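Local coordinates for protein uracil-DNA glycosylase (Sulfolobus tokodaii str. 7, PDB 4ZBY) that belongs to the uracil-DNA glycosylase superfamily and carries an iron/sulfur cluster, with uracil bound in a separate pocket of the same chain, at residues A[16-28]-A[84-98]. Sequence-based numbering, arbitrary orientation.
With SF4 (iron/sulfur cluster), chain B.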
ATOM      1  N   LYS A  16     -13.679 -13.071  -7.059  1.00 24.55           N
ATOM      2  CA  LYS A  16     -14.748 -12.182  -6.620  1.00 28.12           C
ATOM      3  C   LYS A  16     -14.918 -10.949  -7.505  1.00 31.81           C
ATOM      4  O   LYS A  16     -15.916 -10.260  -7.385  1.00 35.99           O
ATOM      5  CB  LYS A  16     -14.515 -11.757  -5.172  1.00 25.83           C
ATOM      6  CG  LYS A  16     -14.761 -12.876  -4.179  1.00 29.40           C
ATOM      7  CD  LYS A  16     -14.460 -12.394  -2.784  1.00 32.67           C
ATOM      8  CE  LYS A  16     -15.091 -13.310  -1.764  1.00 40.65           C
ATOM      9  NZ  LYS A  16     -14.672 -12.911  -0.395  1.00 44.40           N
ATOM     10  N   CYS A  17     -13.963 -10.659  -8.387  1.00 27.53           N
ATOM     11  CA  CYS A  17     -14.226  -9.662  -9.423  1.00 28.02           C
ATOM     12  C   CYS A  17     -13.663 -10.129 -10.755  1.00 29.13           C
ATOM     13  O   CYS A  17     -13.018 -11.168 -10.826  1.00 23.38           O
ATOM     14  CB  CYS A  17     -13.661  -8.290  -9.050  1.00 27.96           C
ATOM     15  SG  CYS A  17     -11.905  -8.087  -9.327  1.00 24.34           S
ATOM     16  N   LYS A  18     -13.934  -9.388 -11.828  1.00 27.90           N
ATOM     17  CA  LYS A  18     -13.570  -9.887 -13.145  1.00 25.15           C
ATOM     18  C   LYS A  18     -12.065  -9.917 -13.414  1.00 23.87           C
ATOM     19  O   LYS A  18     -11.622 -10.469 -14.423  1.00 27.24           O
ATOM     20  CB  LYS A  18     -14.276  -9.053 -14.229  1.00 26.61           C
ATOM     21  CG  LYS A  18     -13.888  -7.593 -14.235  1.00 29.81           C
ATOM     22  CD  LYS A  18     -14.692  -6.804 -15.273  1.00 33.85           C
ATOM     23  CE  LYS A  18     -14.333  -5.330 -15.236  1.00 34.09           C
ATOM     24  NZ  LYS A  18     -14.587  -4.686 -13.903  1.00 35.31           N
ATOM     25  N   LEU A  19     -11.265  -9.361 -12.516  1.00 23.20           N
ATOM     26  CA  LEU A  19      -9.828  -9.333 -12.752  1.00 24.87           C
ATOM     27  C   LEU A  19      -9.177 -10.712 -12.704  1.00 25.72           C
ATOM     28  O   LEU A  19      -8.070 -10.882 -13.235  1.00 24.49           O
ATOM     29  CB  LEU A  19      -9.124  -8.425 -11.738  1.00 22.66           C
ATOM     30  CG  LEU A  19      -9.511  -6.946 -11.833  1.00 21.51           C
ATOM     31  CD1 LEU A  19      -8.702  -6.039 -10.908  1.00 18.81           C
ATOM     32  CD2 LEU A  19      -9.418  -6.512 -13.308  1.00 25.46           C
ATOM     33  N   TRP A  20      -9.840 -11.686 -12.076  1.00 22.83           N
ATOM     34  CA  TRP A  20      -9.207 -12.991 -11.914  1.00 24.46           C
ATOM     35  C   TRP A  20      -8.896 -13.618 -13.265  1.00 26.67           C
ATOM     36  O   TRP A  20      -7.908 -14.325 -13.397  1.00 30.29           O
ATOM     37  CB  TRP A  20     -10.081 -13.939 -11.070  1.00 25.41           C
ATOM     38  CG  TRP A  20     -11.201 -14.590 -11.857  1.00 28.99           C
ATOM     39  CD1 TRP A  20     -12.473 -14.125 -12.013  1.00 30.76           C
ATOM     40  CD2 TRP A  20     -11.133 -15.822 -12.586  1.00 31.32           C
ATOM     41  NE1 TRP A  20     -13.203 -14.990 -12.791  1.00 33.31           N
ATOM     42  CE2 TRP A  20     -12.402 -16.041 -13.155  1.00 33.24           C
ATOM     43  CE3 TRP A  20     -10.122 -16.761 -12.808  1.00 32.42           C
ATOM     44  CZ2 TRP A  20     -12.683 -17.157 -13.931  1.00 36.86           C
ATOM     45  CZ3 TRP A  20     -10.401 -17.861 -13.580  1.00 34.14           C
ATOM     46  CH2 TRP A  20     -11.673 -18.055 -14.130  1.00 37.20           C
ATOM     47  N   GLN A  21      -9.730 -13.351 -14.273  1.00 24.50           N
ATOM     48  CA  GLN A  21      -9.600 -14.018 -15.546  1.00 25.07           C
ATOM     49  C   GLN A  21      -8.313 -13.703 -16.298  1.00 27.01           C
ATOM     50  O   GLN A  21      -7.905 -14.471 -17.165  1.00 30.46           O
ATOM     51  CB  GLN A  21     -10.808 -13.684 -16.436  1.00 30.55           C
ATOM     52  CG  GLN A  21     -10.836 -12.244 -16.901  1.00 31.04           C
ATOM     53  CD  GLN A  21     -12.138 -11.878 -17.603  1.00 32.30           C
ATOM     54  OE1 GLN A  21     -12.350 -12.212 -18.778  1.00 35.14           O
ATOM     55  NE2 GLN A  21     -13.016 -11.180 -16.888  1.00 29.79           N
ATOM     56  N   PHE A  22      -7.674 -12.591 -15.956  1.00 28.77           N
ATOM     57  CA  PHE A  22      -6.504 -12.122 -16.689  1.00 33.06           C
ATOM     58  C   PHE A  22      -5.183 -12.548 -16.053  1.00 33.55           C
ATOM     59  O   PHE A  22      -4.117 -12.504 -16.691  1.00 35.90           O
ATOM     60  CB  PHE A  22      -6.518 -10.593 -16.782  1.00 32.72           C
ATOM     61  CG  PHE A  22      -7.791 -10.029 -17.340  1.00 33.47           C
ATOM     62  CD1 PHE A  22      -8.191 -10.332 -18.638  1.00 36.19           C
ATOM     63  CD2 PHE A  22      -8.574  -9.178 -16.572  1.00 32.29           C
ATOM     64  CE1 PHE A  22      -9.378  -9.808 -19.159  1.00 37.15           C
ATOM     65  CE2 PHE A  22      -9.743  -8.646 -17.073  1.00 34.45           C
ATOM     66  CZ  PHE A  22     -10.148  -8.957 -18.371  1.00 36.07           C
ATOM     67  N   ARG A  23      -5.252 -12.956 -14.798  1.00 25.22           N
ATOM     68  CA  ARG A  23      -4.036 -13.030 -14.001  1.00 24.57           C
ATOM     69  C   ARG A  23      -3.230 -14.306 -14.217  1.00 24.64           C
ATOM     70  O   ARG A  23      -3.744 -15.353 -14.656  1.00 27.13           O
ATOM     71  CB  ARG A  23      -4.364 -12.871 -12.504  1.00 25.16           C
ATOM     72  CG  ARG A  23      -4.863 -14.138 -11.854  1.00 27.36           C
ATOM     73  CD  ARG A  23      -5.329 -13.918 -10.421  1.00 24.04           C
ATOM     74  NE  ARG A  23      -6.018 -15.122  -9.965  1.00 22.05           N
ATOM     75  CZ  ARG A  23      -7.095 -15.127  -9.184  1.00 21.58           C
ATOM     76  NH1 ARG A  23      -7.610 -13.983  -8.740  1.00 22.24           N
ATOM     77  NH2 ARG A  23      -7.663 -16.282  -8.852  1.00 24.35           N
ATOM     78  N   THR A  24      -1.938 -14.180 -13.912  1.00 23.43           N
ATOM     79  CA  THR A  24      -1.067 -15.330 -13.716  1.00 22.45           C
ATOM     80  C   THR A  24      -1.093 -15.649 -12.229  1.00 21.43           C
ATOM     81  O   THR A  24      -1.402 -16.770 -11.837  1.00 25.21           O
ATOM     82  CB  THR A  24       0.374 -15.055 -14.164  1.00 25.23           C
ATOM     83  OG1 THR A  24       0.357 -14.631 -15.532  1.00 30.72           O
ATOM     84  CG2 THR A  24       1.232 -16.361 -14.068  1.00 23.68           C
ATOM     85  N   ASN A  25      -0.812 -14.645 -11.410  1.00 21.50           N
ATOM     86  CA  ASN A  25      -0.867 -14.798  -9.947  1.00 21.54           C
ATOM     87  C   ASN A  25      -1.551 -13.626  -9.289  1.00 20.14           C
ATOM     88  O   ASN A  25      -1.228 -12.494  -9.610  1.00 19.37           O
ATOM     89  CB  ASN A  25       0.529 -14.882  -9.327  1.00 18.78           C
ATOM     90  CG  ASN A  25       1.270 -16.108  -9.738  1.00 21.27           C
ATOM     91  OD1 ASN A  25       0.993 -17.211  -9.252  1.00 23.93           O
ATOM     92  ND2 ASN A  25       2.218 -15.936 -10.642  1.00 22.39           N
ATOM     93  N   ALA A  26      -2.462 -13.895  -8.354  1.00 18.16           N
ATOM     94  CA  ALA A  26      -2.988 -12.835  -7.483  1.00 16.99           C
ATOM     95  C   ALA A  26      -1.846 -12.432  -6.571  1.00 17.55           C
ATOM     96  O   ALA A  26      -0.924 -13.226  -6.364  1.00 19.30           O
ATOM     97  CB  ALA A  26      -4.184 -13.331  -6.670  1.00 18.05           C
ATOM     98  N   VAL A  27      -1.924 -11.235  -5.989  1.00 14.54           N
ATOM     99  CA  VAL A  27      -0.845 -10.700  -5.164  1.00 15.15           C
ATOM    100  C   VAL A  27      -1.408 -10.232  -3.833  1.00 15.86           C
ATOM    101  O   VAL A  27      -1.826  -9.051  -3.709  1.00 16.10           O
ATOM    102  CB  VAL A  27      -0.136  -9.516  -5.889  1.00 18.34           C
ATOM    103  CG1 VAL A  27       1.041  -9.001  -5.097  1.00 19.36           C
ATOM    104  CG2 VAL A  27       0.337  -9.946  -7.310  1.00 18.70           C
ATOM    105  N   PRO A  28      -1.421 -11.120  -2.819  1.00 17.02           N
ATOM    106  CA  PRO A  28      -2.022 -10.744  -1.532  1.00 16.45           C
ATOM    107  C   PRO A  28      -1.192  -9.727  -0.735  1.00 15.78           C
ATOM    108  O   PRO A  28      -1.762  -8.929   0.018  1.00 17.07           O
ATOM    109  CB  PRO A  28      -2.116 -12.075  -0.766  1.00 18.25           C
ATOM    110  CG  PRO A  28      -1.195 -13.000  -1.445  1.00 17.41           C
ATOM    111  CD  PRO A  28      -1.135 -12.557  -2.912  1.00 17.68           C
ATOM    112  N   VAL A  84      -6.075  -3.236  -4.571  1.00 16.51           N
ATOM    113  CA  VAL A  84      -6.582  -4.273  -5.448  1.00 15.13           C
ATOM    114  C   VAL A  84      -5.451  -5.273  -5.666  1.00 16.58           C
ATOM    115  O   VAL A  84      -4.288  -4.879  -5.814  1.00 17.32           O
ATOM    116  CB  VAL A  84      -7.066  -3.681  -6.790  1.00 17.79           C
ATOM    117  CG1 VAL A  84      -7.263  -4.753  -7.846  1.00 22.04           C
ATOM    118  CG2 VAL A  84      -8.379  -2.928  -6.540  1.00 16.67           C
ATOM    119  N   LYS A  85      -5.783  -6.556  -5.665  1.00 14.98           N
ATOM    120  CA  LYS A  85      -4.726  -7.551  -5.611  1.00 15.25           C
ATOM    121  C   LYS A  85      -4.492  -8.368  -6.894  1.00 15.91           C
ATOM    122  O   LYS A  85      -3.618  -9.255  -6.935  1.00 19.38           O
ATOM    123  CB  LYS A  85      -4.983  -8.447  -4.396  1.00 17.89           C
ATOM    124  CG  LYS A  85      -4.786  -7.628  -3.092  1.00 21.75           C
ATOM    125  CD  LYS A  85      -5.489  -8.271  -1.929  1.00 23.90           C
ATOM    126  CE  LYS A  85      -4.859  -7.862  -0.617  1.00 18.70           C
ATOM    127  NZ  LYS A  85      -4.942  -6.402  -0.296  1.00 16.53           N
ATOM    128  N   CYS A  86      -5.207  -8.030  -7.967  1.00 15.09           N
ATOM    129  CA  CYS A  86      -4.914  -8.591  -9.281  1.00 19.13           C
ATOM    130  C   CYS A  86      -4.627  -7.482 -10.277  1.00 17.86           C
ATOM    131  O   CYS A  86      -5.128  -6.380 -10.137  1.00 19.88           O
ATOM    132  CB  CYS A  86      -6.068  -9.441  -9.794  1.00 18.60           C
ATOM    133  SG  CYS A  86      -6.320 -10.866  -8.690  1.00 21.21           S
ATOM    134  N   ARG A  87      -3.781  -7.792 -11.251  1.00 19.13           N
ATOM    135  CA  ARG A  87      -3.404  -6.835 -12.310  1.00 19.04           C
ATOM    136  C   ARG A  87      -4.554  -6.509 -13.249  1.00 21.15           C
ATOM    137  O   ARG A  87      -5.062  -7.379 -13.936  1.00 19.15           O
ATOM    138  CB  ARG A  87      -2.243  -7.403 -13.132  1.00 20.22           C
ATOM    139  CG  ARG A  87      -1.682  -6.454 -14.183  1.00 21.99           C
ATOM    140  CD  ARG A  87      -0.897  -7.224 -15.232  1.00 28.83           C
ATOM    141  NE  ARG A  87      -0.164  -6.321 -16.112  1.00 40.19           N
ATOM    142  CZ  ARG A  87       0.498  -6.706 -17.199  1.00 45.62           C
ATOM    143  NH1 ARG A  87       1.137  -5.810 -17.934  1.00 50.26           N
ATOM    144  NH2 ARG A  87       0.525  -7.986 -17.549  1.00 46.56           N
ATOM    145  N   PRO A  88      -4.946  -5.236 -13.313  1.00 20.51           N
ATOM    146  CA  PRO A  88      -5.970  -4.900 -14.301  1.00 23.67           C
ATOM    147  C   PRO A  88      -5.390  -5.018 -15.694  1.00 24.35           C
ATOM    148  O   PRO A  88      -4.194  -4.805 -15.869  1.00 23.24           O
ATOM    149  CB  PRO A  88      -6.337  -3.452 -13.957  1.00 23.24           C
ATOM    150  CG  PRO A  88      -5.951  -3.304 -12.501  1.00 19.95           C
ATOM    151  CD  PRO A  88      -4.703  -4.146 -12.351  1.00 17.75           C
ATOM    152  N   PRO A  89      -6.223  -5.387 -16.668  1.00 23.52           N
ATOM    153  CA  PRO A  89      -5.791  -5.520 -18.058  1.00 25.98           C
ATOM    154  C   PRO A  89      -5.339  -4.204 -18.657  1.00 25.12           C
ATOM    155  O   PRO A  89      -5.796  -3.140 -18.232  1.00 26.40           O
ATOM    156  CB  PRO A  89      -7.061  -6.012 -18.767  1.00 26.33           C
ATOM    157  CG  PRO A  89      -8.172  -5.438 -17.928  1.00 24.88           C
ATOM    158  CD  PRO A  89      -7.671  -5.631 -16.524  1.00 23.42           C
ATOM    159  N   ASN A  90      -4.448  -4.279 -19.638  1.00 25.34           N
ATOM    160  CA  ASN A  90      -4.262  -3.156 -20.571  1.00 27.43           C
ATOM    161  C   ASN A  90      -3.634  -1.921 -19.924  1.00 29.33           C
ATOM    162  O   ASN A  90      -3.793  -0.821 -20.456  1.00 33.03           O
ATOM    163  CB  ASN A  90      -5.612  -2.729 -21.202  1.00 28.22           C
ATOM    164  CG  ASN A  90      -6.333  -3.853 -21.920  1.00 30.83           C
ATOM    165  OD1 ASN A  90      -5.707  -4.696 -22.565  1.00 31.38           O
ATOM    166  ND2 ASN A  90      -7.680  -3.832 -21.869  1.00 29.92           N
ATOM    167  N   ASN A  91      -2.931  -2.101 -18.801  0.59 29.01           N
ATOM    168  CA  ASN A  91      -2.264  -1.015 -18.056  0.59 30.70           C
ATOM    169  C   ASN A  91      -3.266  -0.061 -17.361  0.59 30.54           C
ATOM    170  O   ASN A  91      -2.874   0.983 -16.839  0.59 30.67           O
ATOM    171  CB  ASN A  91      -1.310  -0.228 -18.990  0.59 33.98           C
ATOM    172  CG  ASN A  91      -0.301   0.644 -18.232  0.59 32.89           C
ATOM    173  OD1 ASN A  91       0.176   0.274 -17.163  0.59 36.24           O
ATOM    174  ND2 ASN A  91       0.025   1.808 -18.795  0.59 33.88           N
ATOM    175  N   ARG A  92      -4.548  -0.428 -17.316  1.00 30.12           N
ATOM    176  CA  ARG A  92      -5.559   0.468 -16.724  1.00 30.27           C
ATOM    177  C   ARG A  92      -5.582   0.435 -15.196  1.00 28.54           C
ATOM    178  O   ARG A  92      -5.006  -0.455 -14.532  1.00 25.05           O
ATOM    179  CB  ARG A  92      -6.969   0.171 -17.268  1.00 28.14           C
ATOM    180  CG  ARG A  92      -7.668  -1.075 -16.673  1.00 25.03           C
ATOM    181  CD  ARG A  92      -9.179  -0.924 -16.901  1.00 26.72           C
ATOM    182  NE  ARG A  92      -9.921  -2.185 -16.778  1.00 25.46           N
ATOM    183  CZ  ARG A  92     -10.214  -2.762 -15.614  1.00 24.39           C
ATOM    184  NH1 ARG A  92      -9.799  -2.231 -14.462  1.00 22.99           N
ATOM    185  NH2 ARG A  92     -10.901  -3.898 -15.612  1.00 27.58           N
ATOM    186  N   ASP A  93      -6.247   1.433 -14.618  1.00 29.17           N
ATOM    187  CA  ASP A  93      -6.486   1.428 -13.173  1.00 26.52           C
ATOM    188  C   ASP A  93      -7.688   0.547 -12.839  1.00 25.64           C
ATOM    189  O   ASP A  93      -8.552   0.355 -13.679  1.00 26.27           O
ATOM    190  CB  ASP A  93      -6.733   2.858 -12.670  1.00 32.10           C
ATOM    191  CG  ASP A  93      -5.663   3.830 -13.132  1.00 38.00           C
ATOM    192  OD1 ASP A  93      -4.499   3.658 -12.723  1.00 40.11           O
ATOM    193  OD2 ASP A  93      -5.979   4.758 -13.904  1.00 42.78           O
ATOM    194  N   PRO A  94      -7.776   0.055 -11.583  1.00 23.43           N
ATOM    195  CA  PRO A  94      -8.933  -0.727 -11.126  1.00 25.16           C
ATOM    196  C   PRO A  94     -10.231   0.026 -11.319  1.00 27.59           C
ATOM    197  O   PRO A  94     -10.236   1.243 -11.165  1.00 33.67           O
ATOM    198  CB  PRO A  94      -8.667  -0.926  -9.628  1.00 25.73           C
ATOM    199  CG  PRO A  94      -7.200  -0.884  -9.515  1.00 27.08           C
ATOM    200  CD  PRO A  94      -6.710   0.091 -10.578  1.00 25.52           C
ATOM    201  N   GLU A  95     -11.302  -0.674 -11.674  1.00 28.91           N
ATOM    202  CA  GLU A  95     -12.628  -0.057 -11.688  1.00 33.57           C
ATOM    203  C   GLU A  95     -13.071   0.151 -10.255  1.00 34.08           C
ATOM    204  O   GLU A  95     -12.470  -0.401  -9.337  1.00 32.41           O
ATOM    205  CB  GLU A  95     -13.663  -0.928 -12.394  1.00 41.77           C
ATOM    206  CG  GLU A  95     -13.221  -1.590 -13.661  1.00 49.13           C
ATOM    207  CD  GLU A  95     -13.435  -0.726 -14.851  1.00 55.62           C
ATOM    208  OE1 GLU A  95     -14.505  -0.841 -15.486  1.00 57.82           O
ATOM    209  OE2 GLU A  95     -12.532   0.080 -15.148  1.00 59.79           O
ATOM    210  N   GLU A  96     -14.133   0.929 -10.051  1.00 38.30           N
ATOM    211  CA  GLU A  96     -14.631   1.108  -8.694  0.57 38.05           C
ATOM    212  C   GLU A  96     -15.211  -0.207  -8.171  1.00 37.02           C
ATOM    213  O   GLU A  96     -15.015  -0.529  -7.002  1.00 36.56           O
ATOM    214  CB  GLU A  96     -15.673   2.235  -8.617  0.57 40.00           C
ATOM    215  CG  GLU A  96     -15.084   3.656  -8.678  0.57 43.00           C
ATOM    216  CD  GLU A  96     -14.013   3.937  -7.619  0.57 42.88           C
ATOM    217  OE1 GLU A  96     -14.108   3.421  -6.481  0.57 45.68           O
ATOM    218  OE2 GLU A  96     -13.059   4.680  -7.928  0.57 40.52           O
ATOM    219  N   ASP A  97     -15.883  -0.972  -9.031  1.00 39.20           N
ATOM    220  CA  ASP A  97     -16.456  -2.240  -8.595  1.00 40.36           C
ATOM    221  C   ASP A  97     -15.354  -3.238  -8.231  1.00 35.50           C
ATOM    222  O   ASP A  97     -15.578  -4.169  -7.453  1.00 34.48           O
ATOM    223  CB  ASP A  97     -17.385  -2.829  -9.661  1.00 46.96           C
ATOM    224  CG  ASP A  97     -16.635  -3.468 -10.820  1.00 52.34           C
ATOM    225  OD1 ASP A  97     -15.788  -2.793 -11.426  1.00 53.13           O
ATOM    226  OD2 ASP A  97     -16.896  -4.651 -11.138  1.00 56.11           O
ATOM    227  N   GLU A  98     -14.160  -3.040  -8.781  1.00 31.21           N
ATOM    228  CA  GLU A  98     -13.043  -3.920  -8.453  1.00 27.06           C
ATOM    229  C   GLU A  98     -12.458  -3.523  -7.097  1.00 26.69           C
ATOM    230  O   GLU A  98     -12.109  -4.377  -6.280  1.00 27.23           O
ATOM    231  CB  GLU A  98     -11.989  -3.884  -9.569  1.00 24.81           C
ATOM    232  CG  GLU A  98     -12.497  -4.541 -10.852  1.00 26.17           C
ATOM    233  CD  GLU A  98     -11.763  -4.089 -12.105  1.00 23.51           C
ATOM    234  OE1 GLU A  98     -10.830  -3.260 -12.008  1.00 23.44           O
ATOM    235  OE2 GLU A  98     -12.126  -4.606 -13.179  1.00 26.75           O
TER
HETATM  236 FE1  SF4 B 201     -10.707  -9.245  -7.744  1.00 23.05          FE
HETATM  237 FE2  SF4 B 201     -10.328 -11.201  -5.970  1.00 22.47          FE
HETATM  238 FE3  SF4 B 201      -8.282 -10.402  -7.533  1.00 20.70          FE
HETATM  239 FE4  SF4 B 201      -9.175  -8.821  -5.583  1.00 21.04          FE
HETATM  240  S1  SF4 B 201      -8.149 -10.832  -5.329  1.00 17.58           S
HETATM  241  S2  SF4 B 201      -8.672  -8.187  -7.679  1.00 19.19           S
HETATM  242  S3  SF4 B 201     -11.414  -9.273  -5.613  1.00 22.02           S
HETATM  243  S4  SF4 B 201     -10.258 -11.381  -8.225  1.00 20.93           S
HETATM  244  O   HOH W   1     -15.985  -7.309 -11.593  1.00 36.05           O
HETATM  245  O   HOH W   2      -5.564 -10.023 -13.453  1.00 28.67           O
HETATM  246  O   HOH W   3      -2.175 -10.184 -10.963  1.00 21.25           O
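V27 N donates to K85 O at 2.8 Å, the one direct backbone hydrogen bond between loop 16-28 and segment 84-98, which runs into helix 96-113; elsewhere water spans the gap, linking L19 O to R87 O and N25 O to R87 N. Each segment supplies a ligand to the cluster: C17 SG binds the iron FE1 and C86 SG the iron FE3, both at 2.3 Å. R23 reaches C86 with an extended chain, and its NH1 points at SG (3.4 Å, 158°), the sulfur lying in the guanidinium plane while W20 CB lies over one face, toward the rim; C14 O takes a further bond from NH1. L19 fills the middle, CD1 against V84 CG1 (3.6 Å) and CD2 close to the E98 carboxylate. On the outer side, the F22 ring is sandwiched between Q21 CG and P89, whose CB sits over the opposite face, 4.1 Å from the centroid, in a CH-pi contact. R92 grips E98 end-on, NH1 to OE1 and NH2 to OE2, each on a syn lone pair. K18, bent at its last torsion (chi4 -59°), brings NZ to E98 OE2 (2.6 Å) from above the carboxylate plane and to D97 OD1 (3.3 Å). With E95 N also donating to OE1, both E98 oxygens have two donors; this should favour the ionised carboxylate and fix its rotation, and K18 thereby ties loop 16-28 to the start of helix 96-113.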